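Local coordinates for protein methylenetetrahydrofolate--tRNA-(uracil-5-)-methyltransferase TrmFO (PDB 3G5S) that probably catalyses the folate- and FAD-dependent methylation of uridine 54 to 5-methyluridine in transfer RNAs, at residues E143-K146 and R147-D151; V379-L382 and A383-P387; L247-P250 and R251-K254. All coordinates share one frame; numbering follows the deposited sequence.

Interaction 1: E143-K146 and R147-D151; sequences EALK and RRFGD
Leu145 and Phe149, one helical turn apart, form the apolar, protein-facing part of this contact. The methyl CD2 of Leu145 lies 4.0 Å from CE2 of Phe149, the two side chains meeting at a slant. In the backbone beside them, Phe149 N donates to Leu145 O at 2.9 Å, and CB of Phe149 rests 3.5 Å from that same Leu145 O. Leu145 is buried and also packs on Leu154 of strand 154-155, while the Phe149 ring stacks with Phe325.

These residues are the C-terminal end of helix 139-149, which follows strand 129-131 of the parallel, Rossmann-type sheet; the Leu145 side chain is about 8 Å from the bound FAD. Its i to i+4 bonds run in order from Arg147 N to Glu143 O and on to the last, Gly150 N to Lys146 O at 2.8 Å. That final donor lies 35° out of the carbonyl plane, where the chain unwinds. Gly150 leaves the helix with phi 118°, and at its backbone angles a CB would be jammed against the preceding carbonyl oxygen.

The opposing character is polar and watery, with Arg147 and Asp151 exposed. Arg147 folds back along the helix, bent at chi3 (-55°), which lays one guanidinium face over Glu143 O and Ala144 CA; its NH2 comes 3.6 Å from Ala144 CB and forms a salt bridge with Glu123. A water in the guanidinium plane accepts from NH1 of Arg147 and makes a weak bond to OE1 of Glu143. OE2 of Glu143 takes Lys146 NZ at 2.8 Å in a salt bridge, and NZ has a weak bond to Tyr156 OH. Asp151 OD1 approaches CB of Lys146 at 3.4 Å, and a second water donates both to this OD1 and to Lys146 O.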
ATOM      1  N   GLU A 143      16.965 -12.512  -0.560  1.00 13.24           N
ATOM      2  CA  GLU A 143      17.289 -13.923  -0.363  1.00 14.07           C
ATOM      3  C   GLU A 143      17.324 -14.282   1.122  1.00 13.13           C
ATOM      4  O   GLU A 143      16.858 -15.346   1.526  1.00 13.44           O
ATOM      5  CB  GLU A 143      18.626 -14.260  -1.024  1.00 16.63           C
ATOM      6  CG  GLU A 143      18.571 -14.289  -2.539  1.00 20.36           C
ATOM      7  CD  GLU A 143      17.646 -15.370  -3.062  1.00 25.33           C
ATOM      8  OE1 GLU A 143      17.735 -16.520  -2.580  1.00 27.56           O
ATOM      9  OE2 GLU A 143      16.836 -15.072  -3.962  1.00 27.88           O
ATOM     10  N   ALA A 144      17.883 -13.393   1.934  1.00 12.82           N
ATOM     11  CA  ALA A 144      17.938 -13.617   3.371  1.00 12.46           C
ATOM     12  C   ALA A 144      16.537 -13.694   3.982  1.00 11.49           C
ATOM     13  O   ALA A 144      16.271 -14.524   4.857  1.00 11.69           O
ATOM     14  CB  ALA A 144      18.761 -12.533   4.046  1.00 12.64           C
ATOM     15  N   LEU A 145      15.641 -12.826   3.522  1.00 11.56           N
ATOM     16  CA  LEU A 145      14.269 -12.838   4.010  1.00 11.45           C
ATOM     17  C   LEU A 145      13.538 -14.118   3.606  1.00 11.43           C
ATOM     18  O   LEU A 145      12.795 -14.695   4.401  1.00 11.70           O
ATOM     19  CB  LEU A 145      13.514 -11.610   3.502  1.00 11.93           C
ATOM     20  CG  LEU A 145      13.903 -10.318   4.217  1.00 12.44           C
ATOM     21  CD1 LEU A 145      13.452  -9.108   3.414  1.00 13.63           C
ATOM     22  CD2 LEU A 145      13.327 -10.289   5.627  1.00 14.07           C
ATOM     23  N   LYS A 146      13.746 -14.563   2.371  1.00 12.26           N
ATOM     24  CA  LYS A 146      13.155 -15.818   1.929  1.00 12.73           C
ATOM     25  C   LYS A 146      13.668 -16.997   2.753  1.00 12.94           C
ATOM     26  O   LYS A 146      12.900 -17.885   3.115  1.00 13.65           O
ATOM     27  CB  LYS A 146      13.430 -16.053   0.444  1.00 14.62           C
ATOM     28  CG  LYS A 146      12.702 -15.083  -0.468  1.00 16.17           C
ATOM     29  CD  LYS A 146      12.774 -15.503  -1.924  1.00 20.54           C
ATOM     30  CE  LYS A 146      14.198 -15.730  -2.385  1.00 23.33           C
ATOM     31  NZ  LYS A 146      14.243 -16.143  -3.815  1.00 24.16           N
ATOM     32  N   ARG A 147      14.964 -17.009   3.046  1.00 13.20           N
ATOM     33  CA  ARG A 147      15.540 -18.087   3.845  1.00 14.81           C
ATOM     34  C   ARG A 147      14.906 -18.149   5.233  1.00 14.41           C
ATOM     35  O   ARG A 147      14.581 -19.223   5.739  1.00 16.28           O
ATOM     36  CB  ARG A 147      17.054 -17.913   3.991  1.00 17.74           C
ATOM     37  CG  ARG A 147      17.874 -18.353   2.796  1.00 21.84           C
ATOM     38  CD  ARG A 147      19.333 -18.565   3.191  1.00 23.84           C
ATOM     39  NE  ARG A 147      19.914 -17.387   3.827  1.00 24.54           N
ATOM     40  CZ  ARG A 147      20.452 -16.371   3.162  1.00 24.58           C
ATOM     41  NH1 ARG A 147      20.481 -16.385   1.837  1.00 25.48           N
ATOM     42  NH2 ARG A 147      20.955 -15.339   3.820  1.00 25.54           N
ATOM     43  N   ARG A 148      14.737 -16.983   5.851  1.00 13.60           N
ATOM     44  CA  ARG A 148      14.276 -16.913   7.230  1.00 13.60           C
ATOM     45  C   ARG A 148      12.765 -17.138   7.345  1.00 13.72           C
ATOM     46  O   ARG A 148      12.308 -17.823   8.257  1.00 16.02           O
ATOM     47  CB  ARG A 148      14.700 -15.565   7.836  1.00 14.74           C
ATOM     48  CG  ARG A 148      14.255 -15.266   9.266  1.00 18.49           C
ATOM     49  CD  ARG A 148      15.107 -15.917  10.346  1.00 19.87           C
ATOM     50  NE  ARG A 148      16.544 -15.933  10.077  1.00 18.08           N
ATOM     51  CZ  ARG A 148      17.432 -15.050  10.537  1.00 17.47           C
ATOM     52  NH1 ARG A 148      17.053 -14.025  11.289  1.00 19.79           N
ATOM     53  NH2 ARG A 148      18.720 -15.200  10.241  1.00 17.32           N
ATOM     54  N   PHE A 149      11.993 -16.581   6.410  1.00 13.61           N
ATOM     55  CA  PHE A 149      10.539 -16.571   6.548  1.00 13.86           C
ATOM     56  C   PHE A 149       9.771 -17.416   5.537  1.00 15.67           C
ATOM     57  O   PHE A 149       8.581 -17.656   5.724  1.00 18.22           O
ATOM     58  CB  PHE A 149      10.019 -15.126   6.567  1.00 13.80           C
ATOM     59  CG  PHE A 149      10.561 -14.325   7.711  1.00 13.13           C
ATOM     60  CD1 PHE A 149      10.134 -14.580   9.003  1.00 13.61           C
ATOM     61  CD2 PHE A 149      11.525 -13.350   7.508  1.00 13.52           C
ATOM     62  CE1 PHE A 149      10.645 -13.867  10.072  1.00 14.11           C
ATOM     63  CE2 PHE A 149      12.041 -12.635   8.573  1.00 14.43           C
ATOM     64  CZ  PHE A 149      11.599 -12.896   9.858  1.00 14.59           C
ATOM     65  N   GLY A 150      10.444 -17.869   4.482  1.00 14.62           N
ATOM     66  CA  GLY A 150       9.820 -18.727   3.487  1.00 15.71           C
ATOM     67  C   GLY A 150       9.790 -18.101   2.106  1.00 14.61           C
ATOM     68  O   GLY A 150       9.409 -16.940   1.948  1.00 15.47           O
ATOM     69  N   ASP A 151      10.181 -18.878   1.100  1.00 15.28           N
ATOM     70  CA  ASP A 151      10.248 -18.393  -0.276  1.00 17.24           C
ATOM     71  C   ASP A 151       8.926 -17.811  -0.751  1.00 17.70           C
ATOM     72  O   ASP A 151       8.901 -16.852  -1.523  1.00 19.77           O
ATOM     73  CB  ASP A 151      10.630 -19.533  -1.224  1.00 20.64           C
ATOM     74  CG  ASP A 151      12.075 -19.965  -1.079  1.00 24.57           C
ATOM     75  OD1 ASP A 151      12.821 -19.328  -0.313  1.00 25.78           O
ATOM     76  OD2 ASP A 151      12.465 -20.947  -1.744  1.00 27.52           O
TER
HETATM   77  O   HOH W   1      19.468 -18.119  -0.198  1.00 37.16           O
HETATM   78  O   HOH W   2      13.222 -20.514   1.864  1.00 37.38           O

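Interaction 2: V379-L382 and A383-P387; sequences VRYL and ATANP
Tyr381 O is gripped by two backbone amides at the end of helix 374-384. Ala385 N donates to Tyr381 O at 2.8 Å in the carbonyl plane, whereas Thr384 N reaches the same Tyr381 O at 3.1 Å from well above that plane, 67° out of it. The two amides therefore use different directions around one oxygen. The i to i+3 bond from Thr384 marks a tightening of the last turn, and Ala385 is the first residue to leave helical angles.

One residue earlier, Arg380 O is held by a side chain: Thr384 OG1 donates to Arg380 O at 2.7 Å. With chi1 at 64°, OG1 stands between its own backbone N and carbonyl carbon, which turns the hydroxyl back onto the preceding turn; the backbone amides of Ala383 and Thr384 add weak bonds to Arg380 O. Paired i to i+3 and i to i+4 bonds on one carbonyl, with a threonine hydroxyl bonded to the carbonyl four residues earlier, belong here to a helix C-terminus.

The apolar half is a CH-pi contact. Ala385 CB sits over one face of the Tyr381 ring, 3.6 Å from its centroid and 15° off the ring normal, with CZ of Tyr381 its nearest ring atom at 3.5 Å. CG of Tyr381 is anti to the backbone N, which carries the ring alongside the exiting chain. A serine in place of Tyr381 would probably leave Ala385 CB without its aromatic partner and open a gap beside it.

Around this turn, Arg380 NE donates to Pro369 O, and Asn386 ties the exit to Gln264 O and Glu265. Val379 packs on helix 343-361, while Leu382 and Ala385 rest against helix 315-318.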
ATOM      1  N   VAL A 379      -2.403  -0.183   8.609  1.00  9.34           N
ATOM      2  CA  VAL A 379      -1.625  -1.250   9.227  1.00  9.33           C
ATOM      3  C   VAL A 379      -2.500  -2.404   9.692  1.00  9.65           C
ATOM      4  O   VAL A 379      -2.063  -3.557   9.702  1.00 10.51           O
ATOM      5  CB  VAL A 379      -0.673  -0.748  10.341  1.00 10.14           C
ATOM      6  CG1 VAL A 379       0.301   0.257   9.760  1.00 10.61           C
ATOM      7  CG2 VAL A 379      -1.439  -0.179  11.534  1.00 11.29           C
ATOM      8  N   ARG A 380      -3.739  -2.104  10.064  1.00 10.03           N
ATOM      9  CA  ARG A 380      -4.643  -3.168  10.451  1.00 11.43           C
ATOM     10  C   ARG A 380      -5.042  -4.017   9.232  1.00 11.36           C
ATOM     11  O   ARG A 380      -5.201  -5.232   9.350  1.00 13.03           O
ATOM     12  CB  ARG A 380      -5.813  -2.633  11.298  1.00 12.95           C
ATOM     13  CG  ARG A 380      -5.328  -2.086  12.640  1.00 13.21           C
ATOM     14  CD  ARG A 380      -6.404  -1.407  13.465  1.00 15.11           C
ATOM     15  NE  ARG A 380      -5.811  -0.756  14.632  1.00 15.97           N
ATOM     16  CZ  ARG A 380      -5.538  -1.365  15.784  1.00 15.43           C
ATOM     17  NH1 ARG A 380      -5.844  -2.647  15.951  1.00 16.39           N
ATOM     18  NH2 ARG A 380      -4.978  -0.686  16.778  1.00 16.88           N
ATOM     19  N   TYR A 381      -5.140  -3.388   8.059  1.00 12.22           N
ATOM     20  CA  TYR A 381      -5.327  -4.117   6.805  1.00 12.71           C
ATOM     21  C   TYR A 381      -4.118  -5.025   6.518  1.00 12.60           C
ATOM     22  O   TYR A 381      -4.283  -6.203   6.194  1.00 13.93           O
ATOM     23  CB  TYR A 381      -5.577  -3.155   5.630  1.00 13.82           C
ATOM     24  CG  TYR A 381      -5.754  -3.859   4.304  1.00 13.39           C
ATOM     25  CD1 TYR A 381      -7.014  -4.230   3.862  1.00 13.83           C
ATOM     26  CD2 TYR A 381      -4.665  -4.149   3.490  1.00 12.81           C
ATOM     27  CE1 TYR A 381      -7.194  -4.874   2.651  1.00 13.61           C
ATOM     28  CE2 TYR A 381      -4.829  -4.808   2.276  1.00 13.15           C
ATOM     29  CZ  TYR A 381      -6.105  -5.159   1.859  1.00 13.65           C
ATOM     30  OH  TYR A 381      -6.321  -5.804   0.655  1.00 14.47           O
ATOM     31  N   LEU A 382      -2.907  -4.488   6.648  1.00 11.63           N
ATOM     32  CA  LEU A 382      -1.700  -5.288   6.426  1.00 11.87           C
ATOM     33  C   LEU A 382      -1.723  -6.570   7.247  1.00 11.57           C
ATOM     34  O   LEU A 382      -1.326  -7.639   6.771  1.00 13.17           O
ATOM     35  CB  LEU A 382      -0.434  -4.490   6.755  1.00 11.36           C
ATOM     36  CG  LEU A 382      -0.114  -3.275   5.886  1.00 12.32           C
ATOM     37  CD1 LEU A 382       1.169  -2.615   6.378  1.00 13.06           C
ATOM     38  CD2 LEU A 382      -0.021  -3.638   4.398  1.00 13.81           C
ATOM     39  N   ALA A 383      -2.185  -6.459   8.490  1.00 10.79           N
ATOM     40  CA  ALA A 383      -2.123  -7.578   9.418  1.00 11.55           C
ATOM     41  C   ALA A 383      -3.247  -8.585   9.211  1.00 11.42           C
ATOM     42  O   ALA A 383      -3.101  -9.743   9.596  1.00 13.56           O
ATOM     43  CB  ALA A 383      -2.131  -7.072  10.851  1.00 12.38           C
ATOM     44  N   THR A 384      -4.361  -8.151   8.614  1.00 11.59           N
ATOM     45  CA  THR A 384      -5.574  -8.970   8.599  1.00 12.43           C
ATOM     46  C   THR A 384      -6.165  -9.243   7.216  1.00 11.81           C
ATOM     47  O   THR A 384      -7.179  -9.924   7.108  1.00 12.79           O
ATOM     48  CB  THR A 384      -6.684  -8.352   9.494  1.00 13.86           C
ATOM     49  OG1 THR A 384      -7.090  -7.082   8.964  1.00 13.08           O
ATOM     50  CG2 THR A 384      -6.194  -8.174  10.930  1.00 15.98           C
ATOM     51  N   ALA A 385      -5.541  -8.719   6.166  1.00 11.79           N
ATOM     52  CA  ALA A 385      -6.064  -8.919   4.823  1.00 11.87           C
ATOM     53  C   ALA A 385      -5.945 -10.377   4.393  1.00 12.82           C
ATOM     54  O   ALA A 385      -5.239 -11.178   5.008  1.00 12.66           O
ATOM     55  CB  ALA A 385      -5.357  -8.009   3.833  1.00 13.74           C
ATOM     56  N   ASN A 386      -6.663 -10.717   3.328  1.00 18.14           N
ATOM     57  CA  ASN A 386      -6.567 -12.029   2.701  1.00 19.03           C
ATOM     58  C   ASN A 386      -5.109 -12.337   2.344  1.00 18.43           C
ATOM     59  O   ASN A 386      -4.502 -11.608   1.565  1.00 18.65           O
ATOM     60  CB  ASN A 386      -7.441 -12.016   1.444  1.00 19.23           C
ATOM     61  CG  ASN A 386      -7.695 -13.399   0.881  1.00 19.36           C
ATOM     62  OD1 ASN A 386      -6.876 -14.307   1.023  1.00 19.08           O
ATOM     63  ND2 ASN A 386      -8.835 -13.557   0.215  1.00 19.39           N
ATOM     64  N   PRO A 387      -4.533 -13.419   2.908  1.00 14.29           N
ATOM     65  CA  PRO A 387      -3.106 -13.677   2.676  1.00 14.16           C
ATOM     66  C   PRO A 387      -2.806 -14.327   1.326  1.00 14.11           C
ATOM     67  O   PRO A 387      -1.667 -14.273   0.840  1.00 15.01           O
ATOM     68  CB  PRO A 387      -2.742 -14.642   3.805  1.00 15.62           C
ATOM     69  CG  PRO A 387      -4.023 -15.363   4.110  1.00 15.95           C
ATOM     70  CD  PRO A 387      -5.131 -14.366   3.867  1.00 14.81           C
TER

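Interaction 3: L247-P250 and R251-K254; sequences LVDP and RTGK
Asp249 meets Gly253, Thr252, Lys254 and Arg251 through its backbone and its carboxylate together. Its carbonyl oxygen accepts twice: Gly253 N donates to Asp249 O at 2.7 Å, almost in line with the carbonyl bond (176°), and Thr252 N donates to the same Asp249 O at 3.1 Å from above the carbonyl plane. On its amide side, Asp249 N donates to Lys254 O at 2.9 Å. The carboxylate turns toward Arg251, since CG is anti to the backbone N, and OD1 of Asp249 accepts from Arg251 N at 3.0 Å from above the carboxylate plane, an Asx turn.

What positions these groups lies one shell out. Thr252 OG1 accepts from Lys254 N at 3.1 Å, an ST turn that fixes the chain just before Lys254 O returns to Asp249, and this OG1 also packs 3.5 Å from CB of Asp249. Gly253, with phi 71°, permits the reversal, and Val248 CG1 lies 3.6 Å from Gly253 C, along the other limb. Farther out, and away from the FAD site, Asp249 and Pro250 pack on Phe175 of strand 175-176, and Leu247 touches Asn188 of strand 187-191.

Two limbs running 141° apart, joined by a type I turn at Pro250-Arg251 that the i+4 bond to Gly253 extends, make this a hairpin-like surface loop, braced by its Asx and ST turns, at the margin of the antiparallel sheet.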
ATOM      1  N   LEU A 247     -20.294 -22.643 -12.544  1.00 16.61           N
ATOM      2  CA  LEU A 247     -21.243 -21.661 -12.021  1.00 16.24           C
ATOM      3  C   LEU A 247     -22.603 -21.793 -12.690  1.00 17.22           C
ATOM      4  O   LEU A 247     -22.696 -22.103 -13.880  1.00 17.72           O
ATOM      5  CB  LEU A 247     -20.704 -20.244 -12.216  1.00 16.83           C
ATOM      6  CG  LEU A 247     -19.369 -19.922 -11.538  1.00 16.64           C
ATOM      7  CD1 LEU A 247     -18.822 -18.589 -12.029  1.00 18.30           C
ATOM      8  CD2 LEU A 247     -19.514 -19.928 -10.024  1.00 17.82           C
ATOM      9  N   VAL A 248     -23.652 -21.565 -11.909  1.00 17.22           N
ATOM     10  CA  VAL A 248     -25.007 -21.554 -12.429  1.00 18.08           C
ATOM     11  C   VAL A 248     -25.640 -20.229 -12.041  1.00 17.83           C
ATOM     12  O   VAL A 248     -25.738 -19.895 -10.862  1.00 19.47           O
ATOM     13  CB  VAL A 248     -25.845 -22.727 -11.879  1.00 20.48           C
ATOM     14  CG1 VAL A 248     -27.273 -22.659 -12.414  1.00 22.13           C
ATOM     15  CG2 VAL A 248     -25.197 -24.056 -12.241  1.00 22.26           C
ATOM     16  N   ASP A 249     -26.054 -19.466 -13.047  1.00 16.28           N
ATOM     17  CA  ASP A 249     -26.704 -18.187 -12.828  1.00 15.05           C
ATOM     18  C   ASP A 249     -28.132 -18.462 -12.355  1.00 14.64           C
ATOM     19  O   ASP A 249     -28.916 -19.056 -13.095  1.00 15.89           O
ATOM     20  CB  ASP A 249     -26.713 -17.406 -14.142  1.00 15.94           C
ATOM     21  CG  ASP A 249     -27.293 -16.007 -14.007  1.00 16.12           C
ATOM     22  OD1 ASP A 249     -27.904 -15.692 -12.967  1.00 16.22           O
ATOM     23  OD2 ASP A 249     -27.129 -15.221 -14.964  1.00 18.05           O
ATOM     24  N   PRO A 250     -28.485 -18.039 -11.126  1.00 15.81           N
ATOM     25  CA  PRO A 250     -29.835 -18.343 -10.629  1.00 17.32           C
ATOM     26  C   PRO A 250     -30.930 -17.763 -11.509  1.00 17.43           C
ATOM     27  O   PRO A 250     -32.052 -18.257 -11.497  1.00 18.33           O
ATOM     28  CB  PRO A 250     -29.865 -17.666  -9.252  1.00 19.47           C
ATOM     29  CG  PRO A 250     -28.439 -17.559  -8.849  1.00 19.71           C
ATOM     30  CD  PRO A 250     -27.681 -17.315 -10.125  1.00 17.71           C
ATOM     31  N   ARG A 251     -30.615 -16.718 -12.260  1.00 17.39           N
ATOM     32  CA  ARG A 251     -31.627 -16.090 -13.088  1.00 19.28           C
ATOM     33  C   ARG A 251     -31.967 -16.920 -14.324  1.00 20.07           C
ATOM     34  O   ARG A 251     -33.100 -16.913 -14.782  1.00 22.85           O
ATOM     35  CB  ARG A 251     -31.212 -14.664 -13.436  1.00 22.62           C
ATOM     36  CG  ARG A 251     -31.092 -13.796 -12.192  1.00 24.81           C
ATOM     37  CD  ARG A 251     -31.228 -12.318 -12.488  1.00 27.36           C
ATOM     38  NE  ARG A 251     -31.188 -11.535 -11.256  1.00 29.76           N
ATOM     39  CZ  ARG A 251     -32.261 -11.206 -10.545  1.00 30.55           C
ATOM     40  NH1 ARG A 251     -33.468 -11.585 -10.951  1.00 31.60           N
ATOM     41  NH2 ARG A 251     -32.128 -10.493  -9.433  1.00 30.95           N
ATOM     42  N   THR A 252     -31.007 -17.673 -14.839  1.00 20.34           N
ATOM     43  CA  THR A 252     -31.255 -18.449 -16.048  1.00 21.18           C
ATOM     44  C   THR A 252     -31.310 -19.949 -15.767  1.00 22.07           C
ATOM     45  O   THR A 252     -31.811 -20.722 -16.585  1.00 24.52           O
ATOM     46  CB  THR A 252     -30.159 -18.207 -17.076  1.00 22.30           C
ATOM     47  OG1 THR A 252     -28.934 -18.729 -16.560  1.00 20.80           O
ATOM     48  CG2 THR A 252     -29.982 -16.720 -17.333  1.00 22.99           C
ATOM     49  N   GLY A 253     -30.790 -20.355 -14.614  1.00 20.70           N
ATOM     50  CA  GLY A 253     -30.665 -21.763 -14.282  1.00 21.45           C
ATOM     51  C   GLY A 253     -29.603 -22.464 -15.113  1.00 22.80           C
ATOM     52  O   GLY A 253     -29.556 -23.692 -15.165  1.00 25.18           O
ATOM     53  N   LYS A 254     -28.745 -21.686 -15.766  1.00 21.95           N
ATOM     54  CA  LYS A 254     -27.714 -22.250 -16.619  1.00 21.43           C
ATOM     55  C   LYS A 254     -26.369 -21.574 -16.394  1.00 18.75           C
ATOM     56  O   LYS A 254     -26.274 -20.524 -15.751  1.00 17.86           O
ATOM     57  CB  LYS A 254     -28.103 -22.124 -18.093  1.00 23.67           C
ATOM     58  CG  LYS A 254     -29.437 -22.764 -18.431  1.00 26.19           C
ATOM     59  CD  LYS A 254     -29.713 -22.742 -19.924  1.00 28.79           C
ATOM     60  CE  LYS A 254     -29.660 -21.330 -20.480  1.00 30.04           C
ATOM     61  NZ  LYS A 254     -30.507 -21.203 -21.699  1.00 31.64           N
TER

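In the fold
From the N terminus, interaction 1 comes first, at the end of helix 139-149 in the FAD-binding part of the chain, where the helix turns toward strand 154-155. Interaction 3 follows, reversing the chain in the loop between helix 236-239 and strand 258-264, beside the edge of the antiparallel sheet. Interaction 2 comes last and ends helix 374-384, which packs on helices 343-361 and 315-318. All three are local and strictly in series, so none encloses or crosses another. They do not touch: centres of interactions 1 and 2 are about 20 Å apart, those of 2 and 3 about 34 Å, and those of 1 and 3 about 45 Å.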